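Long-range contacts in lipoprotein (Colwellia psychrerythraea, PDB 3O0Y), which is a putative lipoprotein of unknown function whose DUF885 family belongs to the Peptidase_MA clan, so it may be related to metallopeptidases: residues Gln30-Tyr35 with Thr89-Leu95; Ala38-Phe43 with Phe459-Ile463; Glu119-Ile124 with Val286-Asp290. Numbering follows the deposited sequence.

Contact 1 of 3, residues Gln30-Tyr35 with Thr89-Leu95; sequences QLASLY and TIAGIKL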
loop_
_atom_site.group_PDB
_atom_site.type_symbol
_atom_site.label_atom_id
_atom_site.label_comp_id
_atom_site.label_asym_id
_atom_site.label_seq_id
_atom_site.Cartn_x
_atom_site.Cartn_y
_atom_site.Cartn_z
ATOM N N GLN A 30 17.191 13.436 23.954
ATOM C CA GLN A 30 17.854 13.636 22.681
ATOM C C GLN A 30 17.116 12.785 21.604
ATOM O O GLN A 30 16.954 13.230 20.451
ATOM C CB GLN A 30 19.298 13.127 22.749
ATOM C CG GLN A 30 20.063 13.359 21.428
ATOM C CD GLN A 30 21.532 12.980 21.525
ATOM O OE1 GLN A 30 21.973 12.420 22.533
ATOM N NE2 GLN A 30 22.265 13.204 20.435
ATOM N N LEU A 31 16.803 11.553 21.977
ATOM C CA LEU A 31 16.098 10.600 21.102
ATOM C C LEU A 31 14.720 11.147 20.723
ATOM O O LEU A 31 14.347 11.149 19.563
ATOM C CB LEU A 31 16.002 9.212 21.750
ATOM C CG LEU A 31 17.276 8.356 21.702
ATOM C CD1 LEU A 31 17.149 7.190 22.700
ATOM C CD2 LEU A 31 17.575 7.845 20.274
ATOM N N ALA A 32 13.975 11.687 21.680
ATOM C CA ALA A 32 12.662 12.213 21.355
ATOM C C ALA A 32 12.798 13.367 20.371
ATOM O O ALA A 32 11.977 13.505 19.475
ATOM C CB ALA A 32 11.927 12.664 22.622
ATOM N N SER A 33 13.801 14.221 20.530
ATOM C CA SER A 33 13.992 15.331 19.602
ATOM C C SER A 33 14.291 14.847 18.216
ATOM O O SER A 33 13.804 15.428 17.243
ATOM C CB SER A 33 15.101 16.355 20.021
ATOM O OG SER A 33 14.686 16.993 21.231
ATOM N N LEU A 34 15.108 13.795 18.141
ATOM C CA LEU A 34 15.437 13.215 16.835
ATOM C C LEU A 34 14.209 12.610 16.128
ATOM O O LEU A 34 14.067 12.708 14.878
ATOM C CB LEU A 34 16.534 12.151 16.952
ATOM C CG LEU A 34 17.889 12.771 17.245
ATOM C CD1 LEU A 34 18.853 11.768 17.954
ATOM C CD2 LEU A 34 18.563 13.393 15.925
ATOM N N TYR A 35 13.361 11.985 16.923
ATOM C CA TYR A 35 12.164 11.339 16.349
ATOM C C TYR A 35 11.195 12.373 15.851
ATOM O O TYR A 35 10.581 12.238 14.778
ATOM C CB TYR A 35 11.440 10.489 17.371
ATOM C CG TYR A 35 12.228 9.345 18.066
ATOM C CD1 TYR A 35 13.384 8.806 17.539
ATOM C CD2 TYR A 35 11.794 8.878 19.268
ATOM C CE1 TYR A 35 14.077 7.842 18.210
ATOM C CE2 TYR A 35 12.458 7.864 19.946
ATOM C CZ TYR A 35 13.596 7.313 19.409
ATOM O OH TYR A 35 14.349 6.326 20.082
ATOM N N THR A 89 22.546 8.982 14.019
ATOM C CA THR A 89 22.682 9.625 15.343
ATOM C C THR A 89 21.846 8.805 16.334
ATOM O O THR A 89 22.342 8.445 17.431
ATOM C CB THR A 89 22.204 11.057 15.302
ATOM O OG1 THR A 89 23.043 11.775 14.375
ATOM C CG2 THR A 89 22.264 11.677 16.705
ATOM N N ILE A 90 20.620 8.457 15.912
ATOM C CA ILE A 90 19.729 7.609 16.767
ATOM C C ILE A 90 20.464 6.315 17.113
ATOM O O ILE A 90 20.521 5.906 18.261
ATOM C CB ILE A 90 18.409 7.228 16.053
ATOM C CG1 ILE A 90 17.537 8.466 15.903
ATOM C CG2 ILE A 90 17.619 6.147 16.840
ATOM C CD1 ILE A 90 16.274 8.327 15.042
ATOM N N ALA A 91 21.082 5.675 16.123
ATOM C CA ALA A 91 21.677 4.373 16.337
ATOM C C ALA A 91 22.855 4.380 17.336
ATOM O O ALA A 91 23.165 3.368 17.916
ATOM C CB ALA A 91 22.124 3.710 14.926
ATOM N N GLY A 92 23.546 5.494 17.445
ATOM C CA GLY A 92 24.745 5.584 18.267
ATOM C C GLY A 92 24.482 5.914 19.726
ATOM O O GLY A 92 25.371 5.782 20.550
ATOM N N ILE A 93 23.258 6.317 20.067
ATOM C CA ILE A 93 22.974 6.818 21.409
ATOM C C ILE A 93 22.907 5.644 22.388
ATOM O O ILE A 93 22.404 4.595 22.065
ATOM C CB ILE A 93 21.717 7.673 21.419
ATOM C CG1 ILE A 93 22.066 9.022 20.798
ATOM C CG2 ILE A 93 21.102 7.791 22.848
ATOM C CD1 ILE A 93 20.896 9.780 20.400
ATOM N N LYS A 94 23.529 5.844 23.562
ATOM C CA LYS A 94 23.507 4.936 24.683
ATOM C C LYS A 94 22.333 5.221 25.606
ATOM O O LYS A 94 22.245 6.321 26.153
ATOM C CB LYS A 94 24.766 5.192 25.526
ATOM C CG LYS A 94 25.014 4.164 26.623
ATOM C CD LYS A 94 26.152 4.654 27.535
ATOM C CE LYS A 94 26.616 3.589 28.541
ATOM N NZ LYS A 94 25.748 3.621 29.748
ATOM N N LEU A 95 21.416 4.285 25.745
ATOM C CA LEU A 95 20.289 4.467 26.659
ATOM C C LEU A 95 20.726 4.058 28.067
ATOM O O LEU A 95 21.374 3.051 28.236
ATOM C CB LEU A 95 19.076 3.645 26.179
ATOM C CG LEU A 95 18.161 4.459 25.247
ATOM C CD1 LEU A 95 17.213 3.601 24.415
ATOM C CD2 LEU A 95 17.396 5.471 26.100
#
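Q30 opens the interface with an extended side chain that reaches toward T89 and I93: its CD lies 3.5 Å from CD1 of I93, and its NE2 is 4.0 Å from CG2 of T89, the amide end lying against these two methyls. One residue on, L31 gives up the largest area of the contact. Its CD2 meets I90 CG2 and I93 CD1, each at 3.8 Å, while its CD1 touches L95 CD2, also at 3.8 Å. A turn later, L34 points at the partner; L34 CD1 rests against both T89 CG2 (3.6 Å) and I93 CD1 (3.8 Å), and L34 CB is 4.0 Å from I90 CG1. Y35 ends the stripe, presenting its ring edge to I90, CD1 to CD1 at 3.8 Å. The spacing 30, 31, 34, 35 is that of one helix face, and no hydrogen bond crosses it. Helix 27-44 thus packs on the last part of helix 73-92 and on the extended residues I93-L95. Helix 100-117 covers the flank, where Y35 touches Q106 and M109, I90 touches A110, and the Q106 amide holds the carbonyls of I90 and I93.

Contact 2 of 3, residues Ala38-Phe43 with Phe459-Ile463; sequences AKQSLF and FLRRI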
loop_
_atom_site.group_PDB
_atom_site.type_symbol
_atom_site.label_atom_id
_atom_site.label_comp_id
_atom_site.label_asym_id
_atom_site.label_seq_id
_atom_site.Cartn_x
_atom_site.Cartn_y
_atom_site.Cartn_z
ATOM N N ALA A 38 12.720 13.890 12.567
ATOM C CA ALA A 38 12.359 12.982 11.472
ATOM C C ALA A 38 10.922 13.159 10.980
ATOM O O ALA A 38 10.696 13.303 9.780
ATOM C CB ALA A 38 12.627 11.478 11.835
ATOM N N LYS A 39 9.977 13.127 11.913
ATOM C CA LYS A 39 8.599 13.373 11.528
ATOM C C LYS A 39 8.426 14.696 10.760
ATOM O O LYS A 39 7.827 14.715 9.685
ATOM C CB LYS A 39 7.777 13.391 12.793
ATOM C CG LYS A 39 6.358 13.864 12.526
ATOM C CD LYS A 39 5.634 13.925 13.836
ATOM C CE LYS A 39 5.244 15.181 14.318
ATOM N NZ LYS A 39 4.072 15.119 15.345
ATOM N N GLN A 40 8.941 15.794 11.321
ATOM C CA GLN A 40 8.661 17.136 10.798
ATOM C C GLN A 40 9.377 17.358 9.465
ATOM O O GLN A 40 8.804 17.929 8.527
ATOM C CB GLN A 40 8.981 18.205 11.855
ATOM C CG GLN A 40 8.071 18.053 13.079
ATOM C CD GLN A 40 8.106 19.196 14.042
ATOM O OE1 GLN A 40 9.131 19.847 14.223
ATOM N NE2 GLN A 40 6.989 19.401 14.731
ATOM N N SER A 41 10.564 16.836 9.346
ATOM C CA SER A 41 11.335 17.022 8.134
ATOM C C SER A 41 10.756 16.205 6.967
ATOM O O SER A 41 10.715 16.701 5.831
ATOM C CB SER A 41 12.780 16.638 8.316
ATOM O OG SER A 41 13.408 17.639 9.072
ATOM N N LEU A 42 10.365 14.975 7.235
ATOM C CA LEU A 42 9.799 14.136 6.177
ATOM C C LEU A 42 8.516 14.798 5.700
ATOM O O LEU A 42 8.323 14.971 4.482
ATOM C CB LEU A 42 9.492 12.736 6.711
ATOM C CG LEU A 42 8.881 11.768 5.711
ATOM C CD1 LEU A 42 9.734 11.578 4.430
ATOM C CD2 LEU A 42 8.495 10.438 6.443
ATOM N N PHE A 43 7.625 15.099 6.643
ATOM C CA PHE A 43 6.324 15.624 6.237
ATOM C C PHE A 43 6.335 17.049 5.640
ATOM O O PHE A 43 5.498 17.344 4.795
ATOM C CB PHE A 43 5.331 15.534 7.348
ATOM C CG PHE A 43 4.783 14.176 7.531
ATOM C CD1 PHE A 43 5.094 13.423 8.644
ATOM C CD2 PHE A 43 3.957 13.628 6.549
ATOM C CE1 PHE A 43 4.556 12.143 8.798
ATOM C CE2 PHE A 43 3.374 12.418 6.725
ATOM C CZ PHE A 43 3.683 11.651 7.843
ATOM N N PHE A 459 5.588 9.515 16.775
ATOM C CA PHE A 459 4.566 9.578 15.741
ATOM C C PHE A 459 4.847 8.696 14.553
ATOM O O PHE A 459 3.959 7.969 14.100
ATOM C CB PHE A 459 4.304 10.971 15.208
ATOM C CG PHE A 459 3.180 11.019 14.251
ATOM C CD1 PHE A 459 1.889 11.086 14.671
ATOM C CD2 PHE A 459 3.450 11.024 12.906
ATOM C CE1 PHE A 459 0.846 11.133 13.711
ATOM C CE2 PHE A 459 2.452 11.029 11.972
ATOM C CZ PHE A 459 1.145 11.064 12.382
ATOM N N LEU A 460 6.080 8.628 14.080
ATOM C CA LEU A 460 6.291 7.800 12.908
ATOM C C LEU A 460 6.057 6.301 13.178
ATOM O O LEU A 460 5.700 5.543 12.258
ATOM C CB LEU A 460 7.718 7.996 12.387
ATOM C CG LEU A 460 7.974 9.305 11.618
ATOM C CD1 LEU A 460 9.464 9.353 11.082
ATOM C CD2 LEU A 460 6.990 9.543 10.474
ATOM N N ARG A 461 6.156 5.908 14.443
ATOM C CA ARG A 461 5.789 4.563 14.833
ATOM C C ARG A 461 4.311 4.270 14.775
ATOM O O ARG A 461 3.929 3.103 14.587
ATOM C CB ARG A 461 6.283 4.173 16.220
ATOM C CG ARG A 461 7.802 3.813 16.164
ATOM C CD ARG A 461 8.147 2.923 17.357
ATOM N NE ARG A 461 7.449 1.626 17.376
ATOM C CZ ARG A 461 7.525 0.734 18.341
ATOM N NH1 ARG A 461 8.249 0.927 19.458
ATOM N NH2 ARG A 461 6.842 -0.395 18.241
ATOM N N ARG A 462 3.485 5.295 14.876
ATOM C CA ARG A 462 2.063 5.115 14.778
ATOM C C ARG A 462 1.538 4.867 13.347
ATOM O O ARG A 462 0.453 4.329 13.165
ATOM C CB ARG A 462 1.279 6.266 15.426
ATOM C CG ARG A 462 1.605 6.414 16.867
ATOM C CD ARG A 462 1.141 7.672 17.449
ATOM N NE ARG A 462 -0.308 7.752 17.419
ATOM C CZ ARG A 462 -1.005 8.862 17.705
ATOM N NH1 ARG A 462 -0.376 9.967 18.096
ATOM N NH2 ARG A 462 -2.324 8.850 17.706
ATOM N N ILE A 463 2.314 5.244 12.353
ATOM C CA ILE A 463 1.984 5.075 10.929
ATOM C C ILE A 463 3.048 4.297 10.149
ATOM O O ILE A 463 3.110 4.375 8.906
ATOM C CB ILE A 463 1.819 6.432 10.249
ATOM C CG1 ILE A 463 3.050 7.314 10.448
ATOM C CG2 ILE A 463 0.610 7.190 10.894
ATOM C CD1 ILE A 463 3.192 8.470 9.344
#
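L460 pushes its isobutyl group into the surface of helix 27-44, sitting as a knob in the hole formed by A38, K39, L42 and F43. Its CD1 is 3.9 Å from both A38 CB and the backbone N of K39; its CD2 lies 3.9 Å from F43 CE1 and, more loosely, 4.4 Å from L42 CD2. The four residues, two from each of successive turns, surround the knob, and the backbones come close here, with the CA atoms of K39 and L460 6.2 Å apart. Two further side chains flank the knob. F459 CB lies 3.5 Å from K39 CD, in the aliphatic part of the lysine, and F43 CE1 lies at the edge of the F459 ring, 4.0 Å from F459 CE2. I463 sets CD1 3.6 Å from F43 CZ, near the plane of that ring. Y53 of helix 47-53 touches both F43 and I463, while M109 and T113 of helix 100-117 lie against L460 and A38. S41, R461 and R462, which take no part in the contact, hydrogen-bond to E82, N105 and the carbonyl of L452. With no hydrogen bond between the segments, the seam depends on apolar shape fit rather than on directional polar bonds: the L460 methyls fill the hole, and the rings of F43 and F459, I463 and the K39 methylenes close round it.

Contact 3 of 3, residues Glu119-Ile124 with Val286-Asp290; sequences EPNFNI and VYYQD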
loop_
_atom_site.group_PDB
_atom_site.type_symbol
_atom_site.label_atom_id
_atom_site.label_comp_id
_atom_site.label_asym_id
_atom_site.label_seq_id
_atom_site.Cartn_x
_atom_site.Cartn_y
_atom_site.Cartn_z
ATOM N N GLU A 119 18.559 3.239 0.247
ATOM C CA GLU A 119 19.873 2.622 0.172
ATOM C C GLU A 119 20.894 3.722 -0.139
ATOM O O GLU A 119 20.749 4.452 -1.126
ATOM C CB GLU A 119 19.841 1.582 -0.924
ATOM C CG GLU A 119 20.674 0.342 -0.700
ATOM C CD GLU A 119 22.160 0.480 -1.011
ATOM O OE1 GLU A 119 22.668 1.589 -1.128
ATOM O OE2 GLU A 119 22.847 -0.561 -1.171
ATOM N N PRO A 120 21.881 3.889 0.742
ATOM C CA PRO A 120 22.671 5.112 0.672
ATOM C C PRO A 120 23.583 5.193 -0.515
ATOM O O PRO A 120 24.119 6.294 -0.777
ATOM C CB PRO A 120 23.514 5.059 1.958
ATOM C CG PRO A 120 22.715 4.174 2.896
ATOM C CD PRO A 120 22.132 3.152 1.985
ATOM N N ASN A 121 23.765 4.093 -1.244
ATOM C CA ASN A 121 24.543 4.162 -2.490
ATOM C C ASN A 121 23.721 4.337 -3.756
ATOM O O ASN A 121 24.291 4.509 -4.833
ATOM C CB ASN A 121 25.467 2.956 -2.593
ATOM C CG ASN A 121 26.487 2.903 -1.462
ATOM O OD1 ASN A 121 26.881 3.933 -0.876
ATOM N ND2 ASN A 121 26.966 1.703 -1.187
ATOM N N PHE A 122 22.394 4.426 -3.613
ATOM C CA PHE A 122 21.531 4.751 -4.738
ATOM C C PHE A 122 20.891 6.146 -4.558
ATOM O O PHE A 122 20.052 6.336 -3.635
ATOM C CB PHE A 122 20.415 3.720 -4.852
ATOM C CG PHE A 122 20.895 2.339 -5.259
ATOM C CD1 PHE A 122 20.774 1.901 -6.563
ATOM C CD2 PHE A 122 21.572 1.513 -4.328
ATOM C CE1 PHE A 122 21.274 0.631 -6.941
ATOM C CE2 PHE A 122 22.072 0.280 -4.708
ATOM C CZ PHE A 122 21.888 -0.178 -6.012
ATOM N N ASN A 123 21.170 7.066 -5.465
ATOM C CA ASN A 123 20.503 8.346 -5.473
ATOM C C ASN A 123 19.331 8.447 -6.433
ATOM O O ASN A 123 18.654 9.484 -6.476
ATOM C CB ASN A 123 21.485 9.475 -5.705
ATOM C CG ASN A 123 22.003 9.508 -7.099
ATOM O OD1 ASN A 123 21.880 8.558 -7.821
ATOM N ND2 ASN A 123 22.638 10.626 -7.481
ATOM N N ILE A 124 19.063 7.342 -7.135
ATOM C CA ILE A 124 17.975 7.242 -8.090
ATOM C C ILE A 124 16.595 7.149 -7.467
ATOM O O ILE A 124 16.445 7.045 -6.236
ATOM C CB ILE A 124 18.224 6.064 -9.092
ATOM C CG1 ILE A 124 18.446 4.678 -8.401
ATOM C CG2 ILE A 124 19.482 6.343 -9.941
ATOM C CD1 ILE A 124 17.413 4.193 -7.348
ATOM N N VAL A 286 22.027 -5.570 -6.549
ATOM C CA VAL A 286 22.225 -4.999 -5.249
ATOM C C VAL A 286 20.996 -4.216 -4.810
ATOM O O VAL A 286 20.607 -4.276 -3.641
ATOM C CB VAL A 286 23.526 -4.120 -5.288
ATOM C CG1 VAL A 286 23.623 -3.311 -4.008
ATOM C CG2 VAL A 286 24.722 -5.061 -5.529
ATOM N N TYR A 287 20.391 -3.473 -5.705
ATOM C CA TYR A 287 19.132 -2.822 -5.407
ATOM C C TYR A 287 18.048 -3.795 -4.905
ATOM O O TYR A 287 17.386 -3.533 -3.893
ATOM C CB TYR A 287 18.626 -2.099 -6.628
ATOM C CG TYR A 287 17.302 -1.403 -6.407
ATOM C CD1 TYR A 287 17.237 -0.091 -6.005
ATOM C CD2 TYR A 287 16.131 -2.105 -6.464
ATOM C CE1 TYR A 287 16.003 0.526 -5.771
ATOM C CE2 TYR A 287 14.928 -1.541 -6.171
ATOM C CZ TYR A 287 14.852 -0.221 -5.813
ATOM O OH TYR A 287 13.616 0.362 -5.556
ATOM N N TYR A 288 17.932 -4.914 -5.628
ATOM C CA TYR A 288 16.911 -5.902 -5.305
ATOM C C TYR A 288 17.167 -6.518 -3.956
ATOM O O TYR A 288 16.213 -6.701 -3.167
ATOM C CB TYR A 288 16.809 -6.964 -6.414
ATOM C CG TYR A 288 15.610 -7.886 -6.219
ATOM C CD1 TYR A 288 14.318 -7.358 -6.151
ATOM C CD2 TYR A 288 15.769 -9.278 -6.161
ATOM C CE1 TYR A 288 13.222 -8.202 -5.970
ATOM C CE2 TYR A 288 14.669 -10.108 -6.034
ATOM C CZ TYR A 288 13.439 -9.573 -5.920
ATOM O OH TYR A 288 12.349 -10.427 -5.770
ATOM N N GLN A 289 18.426 -6.805 -3.628
ATOM C CA GLN A 289 18.719 -7.357 -2.292
ATOM C C GLN A 289 18.295 -6.370 -1.158
ATOM O O GLN A 289 17.714 -6.751 -0.116
ATOM C CB GLN A 289 20.183 -7.826 -2.141
ATOM C CG GLN A 289 20.395 -8.732 -0.898
ATOM C CD GLN A 289 19.626 -10.097 -0.993
ATOM O OE1 GLN A 289 18.816 -10.548 -0.085
ATOM N NE2 GLN A 289 19.880 -10.772 -2.101
ATOM N N ASP A 290 18.493 -5.105 -1.390
ATOM C CA ASP A 290 17.966 -4.060 -0.500
ATOM C C ASP A 290 16.446 -4.004 -0.435
ATOM O O ASP A 290 15.884 -3.906 0.653
ATOM C CB ASP A 290 18.530 -2.669 -0.881
ATOM C CG ASP A 290 18.005 -1.562 0.062
ATOM O OD1 ASP A 290 18.390 -1.552 1.281
ATOM O OD2 ASP A 290 17.088 -0.830 -0.383
#
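The one ring-ring contact between the segments is a T-shaped pair, in which Y287 directs its ring edge at the face of F122, with ring centroids 5.7 Å apart and planes at 75°. The F122 ring also reaches the helix backbone, its CZ lying 3.6 Å from the Y287 N. Apolar side-chain contacts extend the patch: F122 CE1 lies 3.8 Å from Y287 CB, V286 CG1 sits at the edge of the F122 ring, 4.0 Å from F122 CE2, and I124 CD1 lies 4.2 Å from Y287 CE1. W193 is shared, its ring meeting that of Y287 and its side chain touching I124. F122 is the last residue of a type I beta turn that starts at E119, and I124 follows it, in the loop between helix 100-117 and strand 126-128, which docks on the first turns of helix 284-296. The turn is closed by F122 N to E119 O (3.0 Å), and E119 OE1 accepts a second hydrogen bond from N121 N (2.7 Å). Among the acidic residues the contact is carbon to carbon: E119 CG lies 3.4 Å from D290 CG, yet the two carboxylates diverge, no oxygen of one coming within 5 Å of an oxygen of the other. OE2 of E119 lies 4.0 Å from V286 CG1, whereas D290 OD1 forms a salt bridge with R114 of helix 100-117 and a hydrogen bond with Q294.

In the fold
From the N terminus, helix 27-44 enters two contacts in succession. Its earlier residues pair with 89-95 in contact 1, closing a loop of 53 residues, and its later ones pair with 459-463 in contact 2, spanning 415. Because their segments alternate along the chain, these two loops cross, and their centres lie about 15 Å apart. Contact 3 opens after contact 1 has closed and falls wholly within the span of contact 2, joining the loop after helix 100-117 to helix 284-296; its centre is about 25 Å and 22 Å from those of contacts 1 and 2. Helix 100-117 borders all three, so the N-terminal helices, the 459-462 region and helix 284-296 gather round it.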